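Local atomic coordinates of geranyltranstransferase (Roseobacter denitrificans, PDB entry 4LLS), a protein that probably condenses isopentenyl diphosphate with an allylic diphosphate such as farnesyl diphosphate, in a metal-dependent reaction that lengthens isoprenoid chains. Residues Ala150-Glu153 and Val154-Asp157. Residues are numbered along the deposited sequence; the frame is centred on the assembly and turned at random.
Sequences ASAE and VRAD
With chi1 at 173°, Ser-151 carries OG anti to its own nitrogen and beside its carbonyl carbon, and this turns the hydroxyl oxygen toward the first turn of the helix, where it meets the amide of Val-154. Its OG accepts from Val-154 N at 3.1 Å, while CG2 of the valine comes alongside the serine methylene, 3.6 Å from Ser-151 CB. Arg-155 leaves the helix differently: CG stands anti to the carbonyl carbon, and a bend at chi3 (-52°) folds the chain back toward the start of the helix, laying one face of the guanidinium over Ala-152 CA. NH1 of Arg-155 reaches a water, in the guanidinium plane, at 2.8 Å, and that water donates to Ala-150 O at 2.7 Å; the same NH1 also bonds Ser-149 O, and NE goes to Thr-144 O at the end of helix 125-144, so these two carbonyls and the water-linked Ala-150 O hold the group's rotation.

This is the N-terminus of helix 152-166 in the mainly helical polyprenyl synthetase fold, with Ser-151 as its N-cap. Replacing Ser-151 with alanine removes OG, which is likely to leave Val-154 N without its capping acceptor and the valine CG2 without the oxygen it packs against. Behind the cap the regular i to i+4 pattern starts at once: Arg-155 N donates to Ser-151 O at 3.1 Å, and Ala-156 N to Ala-152 O at 2.9 Å, the latter nearly straight at 170°. Val-154 is buried against Leu-215 at the end of helix 190-215 and Gln-217 in the loop after it. On another side the turn meets the second subunit, where Ala-152 packs on Glu-153 of that chain and Glu-153 OE1 forms an intersubunit salt bridge with Arg-155 NH2 of the second subunit.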
# COMPACT_ATOMS: atom_id res chain seq x y z
N ALA A 150 18.02 -8.30 -11.85
CA ALA A 150 19.40 -8.14 -11.38
C ALA A 150 19.81 -6.68 -11.25
O ALA A 150 20.82 -6.36 -10.58
CB ALA A 150 20.33 -8.84 -12.35
N SER A 151 19.09 -5.77 -11.88
CA SER A 151 19.35 -4.35 -11.77
C SER A 151 18.55 -3.69 -10.67
O SER A 151 17.33 -3.61 -10.76
CB SER A 151 19.05 -3.66 -13.08
OG SER A 151 19.12 -2.25 -13.01
N ALA A 152 19.23 -3.11 -9.70
CA ALA A 152 18.56 -2.30 -8.70
C ALA A 152 17.91 -1.06 -9.27
O ALA A 152 16.89 -0.58 -8.74
CB ALA A 152 19.53 -1.96 -7.57
N GLU A 153 18.49 -0.47 -10.30
CA GLU A 153 17.90 0.66 -10.95
C GLU A 153 16.52 0.28 -11.54
O GLU A 153 15.57 1.02 -11.34
CB GLU A 153 18.77 1.22 -12.07
CG GLU A 153 18.41 2.69 -12.35
CD GLU A 153 18.97 3.67 -11.33
OE1 GLU A 153 18.23 4.59 -10.89
OE2 GLU A 153 20.18 3.58 -11.00
N VAL A 154 16.43 -0.91 -12.10
CA VAL A 154 15.15 -1.40 -12.66
C VAL A 154 14.16 -1.58 -11.51
O VAL A 154 13.02 -1.09 -11.60
CB VAL A 154 15.35 -2.72 -13.43
CG1 VAL A 154 14.01 -3.41 -13.67
CG2 VAL A 154 16.05 -2.45 -14.75
N ARG A 155 14.58 -2.20 -10.41
CA ARG A 155 13.65 -2.44 -9.29
C ARG A 155 13.15 -1.14 -8.68
O ARG A 155 11.97 -0.97 -8.39
CB ARG A 155 14.23 -3.34 -8.21
CG ARG A 155 14.65 -4.68 -8.77
CD ARG A 155 14.75 -5.77 -7.74
NE ARG A 155 15.58 -5.43 -6.59
CZ ARG A 155 16.91 -5.37 -6.62
NH1 ARG A 155 17.61 -5.74 -7.71
NH2 ARG A 155 17.55 -5.12 -5.51
N ALA A 156 14.05 -0.21 -8.44
CA ALA A 156 13.65 1.07 -7.87
C ALA A 156 12.70 1.81 -8.79
O ALA A 156 11.72 2.40 -8.31
CB ALA A 156 14.88 1.91 -7.63
N ASP A 157 12.93 1.75 -10.10
CA ASP A 157 12.10 2.41 -11.07
C ASP A 157 10.73 1.73 -11.19
O ASP A 157 9.73 2.43 -11.38
CB ASP A 157 12.75 2.48 -12.43
CG ASP A 157 11.96 3.35 -13.39
OD1 ASP A 157 11.81 4.55 -13.10
OD2 ASP A 157 11.45 2.79 -14.38
O HOH W 1 20.44 -5.84 -7.94